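Local coordinates for protein VIN1 (Oscarella pearsei, PDB 6BFI) that binds actin filaments and may play a role in cell-cell adhesion, as a member of the vinculin/alpha-catenin family, at residues 279-283 against 621-625; 328-332 against 348-352; 517-521 against 586-592; 574-579 against 594-599. All coordinates share one frame. Residue numbers count along the deposited sequence, not the author numbering.

Contact 1 (279-283 against 621-625)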
# COMPACT_ATOMS: atom_id res chain seq x y z
N GLN A 279 6.34 23.63 9.38
CA GLN A 279 5.97 24.03 10.73
C GLN A 279 7.17 24.02 11.67
O GLN A 279 7.36 24.95 12.46
CB GLN A 279 4.86 23.12 11.26
CG GLN A 279 3.53 23.27 10.53
CD GLN A 279 2.62 22.06 10.71
OE1 GLN A 279 2.91 21.16 11.50
NE2 GLN A 279 1.52 22.04 9.97
N ASP A 280 8.00 22.98 11.59
CA ASP A 280 9.16 22.89 12.47
C ASP A 280 10.21 23.94 12.12
O ASP A 280 10.85 24.51 13.02
CB ASP A 280 9.76 21.49 12.43
CG ASP A 280 9.00 20.51 13.30
OD1 ASP A 280 7.87 20.83 13.71
OD2 ASP A 280 9.54 19.41 13.58
N ALA A 281 10.41 24.20 10.83
CA ALA A 281 11.39 25.22 10.45
C ALA A 281 10.90 26.62 10.79
O ALA A 281 11.71 27.49 11.10
CB ALA A 281 11.71 25.11 8.96
N LEU A 282 9.59 26.85 10.74
CA LEU A 282 9.07 28.17 11.12
C LEU A 282 9.10 28.35 12.63
O LEU A 282 9.42 29.44 13.12
CB LEU A 282 7.66 28.36 10.58
CG LEU A 282 7.56 28.76 9.10
CD1 LEU A 282 6.10 28.87 8.67
CD2 LEU A 282 8.29 30.07 8.86
N ALA A 283 8.77 27.30 13.38
CA ALA A 283 8.78 27.39 14.84
C ALA A 283 10.19 27.63 15.38
O ALA A 283 10.34 28.19 16.47
CB ALA A 283 8.19 26.12 15.45
N ARG A 621 1.76 14.76 15.87
CA ARG A 621 3.20 14.93 15.89
C ARG A 621 3.63 15.50 17.24
O ARG A 621 2.80 15.91 18.05
CB ARG A 621 3.62 15.85 14.75
CG ARG A 621 2.45 16.37 13.93
CD ARG A 621 2.90 17.37 12.89
NE ARG A 621 3.46 18.59 13.48
CZ ARG A 621 4.76 18.84 13.58
NH1 ARG A 621 5.65 17.96 13.14
NH2 ARG A 621 5.17 19.97 14.13
N PRO A 622 4.93 15.50 17.53
CA PRO A 622 5.41 16.19 18.72
C PRO A 622 5.03 17.66 18.67
O PRO A 622 4.86 18.24 17.58
CB PRO A 622 6.93 16.00 18.66
CG PRO A 622 7.23 15.53 17.27
CD PRO A 622 6.02 14.76 16.87
N PRO A 623 4.88 18.31 19.83
CA PRO A 623 4.41 19.70 19.84
C PRO A 623 5.44 20.69 19.31
O PRO A 623 6.54 20.29 18.91
CB PRO A 623 4.10 19.95 21.32
CG PRO A 623 5.03 19.03 22.04
CD PRO A 623 5.13 17.80 21.19
N LEU A 624 5.09 21.97 19.31
CA LEU A 624 5.97 23.03 18.86
C LEU A 624 6.76 23.60 20.03
O LEU A 624 6.36 23.46 21.19
CB LEU A 624 5.17 24.15 18.20
CG LEU A 624 4.44 23.90 16.88
CD1 LEU A 624 5.34 23.17 15.89
CD2 LEU A 624 3.14 23.16 17.10
N PRO A 625 7.88 24.25 19.76
CA PRO A 625 8.53 25.08 20.77
C PRO A 625 7.80 26.42 20.89
O PRO A 625 6.78 26.66 20.24
CB PRO A 625 9.95 25.26 20.23
CG PRO A 625 9.79 25.13 18.75
CD PRO A 625 8.70 24.12 18.54

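Contact 2 (328-332 against 348-352)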
# COMPACT_ATOMS: atom_id res chain seq x y z
N ILE A 328 1.27 37.13 6.00
CA ILE A 328 2.35 36.93 6.96
C ILE A 328 3.68 36.71 6.24
O ILE A 328 4.73 37.18 6.69
CB ILE A 328 2.02 35.75 7.90
CG1 ILE A 328 0.81 36.10 8.77
CG2 ILE A 328 3.21 35.41 8.78
CD1 ILE A 328 0.51 35.06 9.83
N LEU A 329 3.65 36.00 5.11
CA LEU A 329 4.87 35.78 4.35
C LEU A 329 5.43 37.08 3.79
O LEU A 329 6.64 37.32 3.85
CB LEU A 329 4.62 34.78 3.22
CG LEU A 329 5.06 33.34 3.49
CD1 LEU A 329 4.47 32.83 4.80
CD2 LEU A 329 4.69 32.43 2.33
N LYS A 330 4.56 37.94 3.25
CA LYS A 330 5.01 39.24 2.77
C LYS A 330 5.62 40.06 3.89
O LYS A 330 6.65 40.72 3.70
CB LYS A 330 3.85 39.99 2.12
CG LYS A 330 3.22 39.24 0.95
CD LYS A 330 1.76 39.62 0.77
CE LYS A 330 1.07 38.69 -0.22
NZ LYS A 330 -0.40 38.94 -0.29
N GLU A 331 5.00 40.02 5.08
CA GLU A 331 5.55 40.75 6.22
C GLU A 331 6.92 40.21 6.62
O GLU A 331 7.84 40.98 6.93
CB GLU A 331 4.58 40.68 7.40
CG GLU A 331 3.29 41.44 7.18
CD GLU A 331 2.30 41.28 8.32
OE1 GLU A 331 1.95 40.13 8.66
OE2 GLU A 331 1.87 42.31 8.88
N LEU A 332 7.08 38.88 6.61
CA LEU A 332 8.38 38.29 6.95
C LEU A 332 9.44 38.68 5.93
O LEU A 332 10.59 38.96 6.30
CB LEU A 332 8.26 36.77 7.04
CG LEU A 332 7.77 36.22 8.38
CD1 LEU A 332 7.58 34.72 8.29
CD2 LEU A 332 8.75 36.58 9.49
N ALA A 348 9.10 35.63 16.24
CA ALA A 348 7.73 35.52 16.74
C ALA A 348 6.73 35.51 15.59
O ALA A 348 5.73 34.78 15.64
CB ALA A 348 7.44 36.67 17.70
N LEU A 349 6.99 36.30 14.54
CA LEU A 349 6.11 36.28 13.38
C LEU A 349 6.21 34.94 12.65
O LEU A 349 5.20 34.42 12.16
CB LEU A 349 6.47 37.43 12.44
CG LEU A 349 5.54 37.71 11.26
CD1 LEU A 349 4.11 37.89 11.75
CD2 LEU A 349 6.00 38.94 10.50
N ALA A 350 7.41 34.37 12.58
CA ALA A 350 7.57 33.06 11.95
C ALA A 350 6.87 31.97 12.76
O ALA A 350 6.26 31.07 12.19
CB ALA A 350 9.05 32.73 11.79
N HIS A 351 6.96 32.05 14.09
CA HIS A 351 6.27 31.08 14.94
C HIS A 351 4.76 31.20 14.78
O HIS A 351 4.05 30.19 14.72
CB HIS A 351 6.68 31.28 16.40
CG HIS A 351 6.23 30.19 17.31
ND1 HIS A 351 4.93 30.10 17.78
CD2 HIS A 351 6.90 29.14 17.85
CE1 HIS A 351 4.82 29.04 18.56
NE2 HIS A 351 6.00 28.44 18.63
N ALA A 352 4.25 32.44 14.70
CA ALA A 352 2.83 32.63 14.42
C ALA A 352 2.45 32.04 13.07
O ALA A 352 1.38 31.45 12.93
CB ALA A 352 2.49 34.12 14.47

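Contact 3 (517-521 against 586-592)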
# COMPACT_ATOMS: atom_id res chain seq x y z
N ILE A 517 -40.25 21.88 11.90
CA ILE A 517 -41.29 21.36 11.02
C ILE A 517 -42.33 20.57 11.81
O ILE A 517 -43.49 20.48 11.40
CB ILE A 517 -40.64 20.52 9.90
CG1 ILE A 517 -39.68 21.38 9.08
CG2 ILE A 517 -41.70 19.90 8.99
CD1 ILE A 517 -38.90 20.60 8.04
N ALA A 518 -41.93 20.00 12.95
CA ALA A 518 -42.87 19.21 13.74
C ALA A 518 -43.82 20.09 14.54
O ALA A 518 -45.02 19.78 14.63
CB ALA A 518 -42.10 18.27 14.67
N LEU A 519 -43.32 21.18 15.12
CA LEU A 519 -44.19 22.05 15.91
C LEU A 519 -45.11 22.87 15.02
O LEU A 519 -46.34 22.76 15.11
CB LEU A 519 -43.34 22.96 16.81
CG LEU A 519 -42.64 22.25 17.97
CD1 LEU A 519 -41.99 23.26 18.90
CD2 LEU A 519 -43.63 21.37 18.73
N ALA A 520 -44.54 23.70 14.16
CA ALA A 520 -45.32 24.43 13.17
C ALA A 520 -45.66 23.49 12.02
O ALA A 520 -44.76 22.92 11.39
CB ALA A 520 -44.55 25.65 12.66
N GLU A 521 -46.95 23.32 11.74
CA GLU A 521 -47.40 22.28 10.83
C GLU A 521 -47.07 22.61 9.38
O GLU A 521 -47.87 23.21 8.66
CB GLU A 521 -48.90 22.04 10.99
CG GLU A 521 -49.26 21.43 12.33
CD GLU A 521 -48.27 20.35 12.75
OE1 GLU A 521 -48.07 19.39 11.98
OE2 GLU A 521 -47.70 20.48 13.86
N PRO A 586 -50.69 14.65 12.74
CA PRO A 586 -49.89 15.89 12.72
C PRO A 586 -50.37 16.95 13.69
O PRO A 586 -49.61 17.90 13.95
CB PRO A 586 -50.01 16.37 11.26
CG PRO A 586 -50.48 15.17 10.49
CD PRO A 586 -51.34 14.40 11.44
N GLN A 587 -51.58 16.84 14.22
CA GLN A 587 -52.12 17.86 15.11
C GLN A 587 -51.84 17.58 16.58
O GLN A 587 -51.89 18.52 17.39
CB GLN A 587 -53.63 18.00 14.89
CG GLN A 587 -54.04 18.05 13.42
CD GLN A 587 -53.37 19.18 12.66
OE1 GLN A 587 -52.28 19.01 12.10
NE2 GLN A 587 -54.03 20.33 12.62
N ASN A 588 -51.56 16.34 16.94
CA ASN A 588 -51.31 15.99 18.34
C ASN A 588 -50.02 16.64 18.82
O ASN A 588 -48.94 16.36 18.28
CB ASN A 588 -51.24 14.47 18.49
CG ASN A 588 -51.33 14.02 19.94
OD1 ASN A 588 -51.10 14.80 20.86
ND2 ASN A 588 -51.66 12.75 20.15
N LYS A 589 -50.13 17.51 19.83
CA LYS A 589 -48.95 18.14 20.39
C LYS A 589 -48.12 17.16 21.21
O LYS A 589 -46.89 17.30 21.29
CB LYS A 589 -49.35 19.34 21.25
CG LYS A 589 -50.40 20.25 20.62
CD LYS A 589 -49.87 20.93 19.36
CE LYS A 589 -50.93 21.86 18.77
NZ LYS A 589 -50.45 22.54 17.53
N ASP A 590 -48.78 16.17 21.82
CA ASP A 590 -48.07 15.20 22.65
C ASP A 590 -47.11 14.36 21.81
O ASP A 590 -45.94 14.16 22.19
CB ASP A 590 -49.08 14.31 23.37
CG ASP A 590 -48.42 13.18 24.14
OD1 ASP A 590 -47.32 13.38 24.69
OD2 ASP A 590 -49.02 12.08 24.20
N ILE A 591 -47.58 13.85 20.67
CA ILE A 591 -46.71 13.08 19.78
C ILE A 591 -45.55 13.94 19.30
O ILE A 591 -44.42 13.46 19.15
CB ILE A 591 -47.53 12.51 18.60
CG1 ILE A 591 -48.68 11.64 19.11
CG2 ILE A 591 -46.64 11.70 17.67
CD1 ILE A 591 -48.22 10.37 19.79
N GLN A 592 -45.81 15.23 19.06
CA GLN A 592 -44.73 16.15 18.71
C GLN A 592 -43.70 16.24 19.83
O GLN A 592 -42.49 16.25 19.57
CB GLN A 592 -45.30 17.54 18.41
CG GLN A 592 -46.18 17.60 17.17
CD GLN A 592 -46.82 18.96 16.98
OE1 GLN A 592 -46.69 19.85 17.83
NE2 GLN A 592 -47.51 19.14 15.86

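Contact 4 (574-579 against 594-599)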
# COMPACT_ATOMS: atom_id res chain seq x y z
N PRO A 574 -36.54 4.45 17.81
CA PRO A 574 -37.70 5.12 18.44
C PRO A 574 -37.95 6.51 17.91
O PRO A 574 -39.11 6.93 17.80
CB PRO A 574 -37.31 5.14 19.93
CG PRO A 574 -36.36 4.02 20.08
CD PRO A 574 -35.57 3.99 18.81
N MET A 575 -36.89 7.25 17.56
CA MET A 575 -37.07 8.57 16.98
C MET A 575 -37.81 8.50 15.66
O MET A 575 -38.73 9.30 15.41
CB MET A 575 -35.71 9.25 16.81
CG MET A 575 -35.76 10.72 16.46
SD MET A 575 -35.86 11.04 14.69
CE MET A 575 -34.44 10.12 14.09
N VAL A 576 -37.45 7.54 14.81
CA VAL A 576 -38.10 7.42 13.51
C VAL A 576 -39.55 7.00 13.67
O VAL A 576 -40.44 7.54 13.00
CB VAL A 576 -37.32 6.44 12.61
CG1 VAL A 576 -38.06 6.19 11.31
CG2 VAL A 576 -35.92 6.98 12.33
N ILE A 577 -39.83 6.04 14.55
CA ILE A 577 -41.21 5.61 14.71
C ILE A 577 -42.05 6.72 15.34
O ILE A 577 -43.26 6.82 15.06
CB ILE A 577 -41.30 4.29 15.52
CG1 ILE A 577 -41.10 4.54 17.01
CG2 ILE A 577 -40.29 3.29 15.00
CD1 ILE A 577 -41.39 3.32 17.87
N GLU A 578 -41.45 7.57 16.17
CA GLU A 578 -42.19 8.72 16.69
C GLU A 578 -42.45 9.74 15.58
O GLU A 578 -43.52 10.36 15.55
CB GLU A 578 -41.43 9.37 17.85
CG GLU A 578 -41.34 8.53 19.11
CD GLU A 578 -42.70 8.19 19.72
OE1 GLU A 578 -43.67 8.94 19.48
OE2 GLU A 578 -42.78 7.17 20.44
N ALA A 579 -41.49 9.92 14.67
CA ALA A 579 -41.71 10.81 13.53
C ALA A 579 -42.88 10.32 12.68
O ALA A 579 -43.77 11.09 12.32
CB ALA A 579 -40.44 10.92 12.69
N LYS A 594 -43.04 13.89 22.08
CA LYS A 594 -42.31 12.62 22.07
C LYS A 594 -41.23 12.62 20.99
O LYS A 594 -40.08 12.26 21.26
CB LYS A 594 -43.29 11.46 21.85
CG LYS A 594 -44.36 11.33 22.91
CD LYS A 594 -45.37 10.26 22.52
CE LYS A 594 -46.49 10.15 23.54
NZ LYS A 594 -47.58 9.23 23.10
N PHE A 595 -41.59 13.03 19.77
CA PHE A 595 -40.61 13.05 18.69
C PHE A 595 -39.46 14.00 18.99
O PHE A 595 -38.30 13.67 18.76
CB PHE A 595 -41.30 13.44 17.38
CG PHE A 595 -40.35 13.99 16.35
CD1 PHE A 595 -39.44 13.16 15.71
CD2 PHE A 595 -40.37 15.33 16.01
CE1 PHE A 595 -38.56 13.66 14.77
CE2 PHE A 595 -39.50 15.84 15.07
CZ PHE A 595 -38.59 15.01 14.45
N CYS A 596 -39.77 15.20 19.51
CA CYS A 596 -38.72 16.16 19.82
C CYS A 596 -37.76 15.60 20.87
O CYS A 596 -36.54 15.74 20.74
CB CYS A 596 -39.34 17.47 20.30
SG CYS A 596 -40.24 18.39 19.02
N SER A 597 -38.30 14.95 21.91
CA SER A 597 -37.44 14.36 22.93
C SER A 597 -36.59 13.23 22.35
O SER A 597 -35.42 13.07 22.73
CB SER A 597 -38.29 13.84 24.09
OG SER A 597 -39.06 14.89 24.66
N SER A 598 -37.15 12.45 21.43
CA SER A 598 -36.39 11.35 20.82
C SER A 598 -35.24 11.88 19.97
O SER A 598 -34.11 11.39 20.05
CB SER A 598 -37.32 10.47 19.99
OG SER A 598 -38.34 9.90 20.79
N ALA A 599 -35.51 12.90 19.15
CA ALA A 599 -34.46 13.50 18.34
C ALA A 599 -33.38 14.13 19.21
O ALA A 599 -32.18 13.98 18.94
CB ALA A 599 -35.06 14.53 17.38

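Contact 1 (279-283 against 621-625)
Residues 279-283 form the last turn of helix 268-283, closed by the backbone bond from A283 N to Q279 O (2.9 Å). Residues 621-625 are an extended, proline-rich segment with no regular structure. They lie in the linker that follows helix 589-615. This is a linker docked on a helical bundle of a vinculin-family protein. The backbones come closest at A283 and P625, whose CA atoms are 6.4 Å apart. At this end the packing is apolar. A283 CB lies 3.7 Å from P625 CD and 4.1 Å from L624 CD1. L624 also touches Q358 of helix 344-375, so the linker meets two helices. The other end is polar. Q279 OE1 sits over one face of the R621 guanidinium without a hydrogen bond, while Q279 NE2 is bonded to E361. D280 lies at the guanidinium edge, near its plane. There R621 NH2 donates to D280 OD1 at 2.9 Å, a hydrogen-bonded salt bridge with an N-H...O angle of 158°.

Contact 2 (328-332 against 348-352)
L349 projects from helix 344-375 against three residues of helix 312-338. L349 CD1 lies 4.0 Å from I328 CG2. L349 CD2 lies 3.8 Å from L332 CD2 and also 3.8 Å from E331 CB. L349 thus fills the space between residues one turn apart, I328 and L332, with the aliphatic base of E331 beside it. L332 reaches past L349 to the next residue. L332 CD1 is 4.0 Å from A350 CA and 4.3 Å from A350 CB. The small alanine side chain leaves room for this leucine methyl.

The interface between the two segments is apolar. E331 is exposed and adds its CB to the packing. The helix segments run nearly antiparallel, at 160° between their directions, and their axes approach to 10.2 Å. The nearest CA atoms are those of L332 and L349, 7.1 Å apart. This spacing is wide enough for leucine and isoleucine side chains to fit between the backbones.

Other parts of the bundle close around the pair. L332 and A350 both touch I287, and A350 meets L282 of helix 268-283. Consecutive antiparallel helices joined by a short connection form a helical hairpin, here part of an up-and-down helical bundle as in other vinculin-family proteins.

Contact 3 (517-521 against 586-592)
This is a mainly polar contact at the end of a helical bundle. The C-terminal end of helix 496-519 meets the turn that leads into helix 589-615. A520 is the first residue to leave helical geometry, and E521 continues into the loop. On the other side, N588 is the N-cap of the second helix. N588 OD1 accepts from D590 N at 2.9 Å.

Q592 lies in the middle of the contact. The nearest CA atoms are those of A518 and Q592, 6.1 Å apart. Q592 NE2 is 2.9 Å from A518 O, but the angle is poor for a hydrogen bond. Q592 NE2 lies 2.4 Å from E521 OE2. Within its own segment, Q592 NE2 makes a weak hydrogen bond to P586 O (3.1 Å). L519 CD2 packs 3.5 Å from Q592 OE1. E521 OE1 is 3.7 Å from P586 CB. Around the contact, A518 touches L527 of helix 524-550, and I591 packs on A581 and V582 of helix 572-584.

Within 517-521, E521 OE2 lies 2.9 Å from A518 O. Across the segments, E521 OE1 and P586 O are 2.9 Å apart. Both are acceptors, so this carboxylate-carbonyl pair is a close polar approach and not a direct hydrogen bond.

Contact 4 (574-579 against 594-599)
The contact belongs to a helical hairpin in which helix 589-615 turns back along helix 572-584. The segments are close to antiparallel, with 156° between their directions. Their axes come within 8.5 Å. CA atoms are 4.8 Å apart for M575 and S598, and 5.0 Å apart for E578 and F595.

Small groups permit this close approach. M575 CA lies 3.6 Å from S598 CB. S598 OG bonds back to K594 O of its own helix at 3.0 Å. M575 CG is 4.0 Å from A599 CB. M575 SD lies at the edge of the F595 ring, 3.8 Å from F595 CE1 and 5.0 Å from the ring centroid. This is a Met-aromatic contact. A579 CB also touches the ring, 3.9 Å from F595 CD1. Toward the more open side, the E578 aliphatic chain packs across the second helix: E578 CB is 3.9 Å from F595 CA, and E578 CG is 3.7 Å from S598 OG.

F595 reaches further into the bundle, touching A514 and A518 of helix 496-519 and L527 of helix 524-550. A buried aromatic shared among neighbouring helices is part of the core of this antiparallel helical bundle, the building unit of the vinculin family.

In the fold
The contacts form two groups far apart in a mostly helical chain without strands. Contacts 1 and 2 have centres 14 Å apart and touch. P625 O and H351 NE2 are a probable hydrogen-bonded pair at 2.5 Å, and L282 packs on A350. Contacts 3 and 4 have centres 11 Å apart and share helix 589-615, with A518 against F595. The nearest atoms of contacts 1 and 4 are about 34 Å apart. Along the chain, contact 2 closes before contacts 3 and 4 open, and the segments of 3 and 4 alternate. Contact 1 spans all of them. The linker after helix 589-615 therefore returns from one bundle to pack on an earlier one.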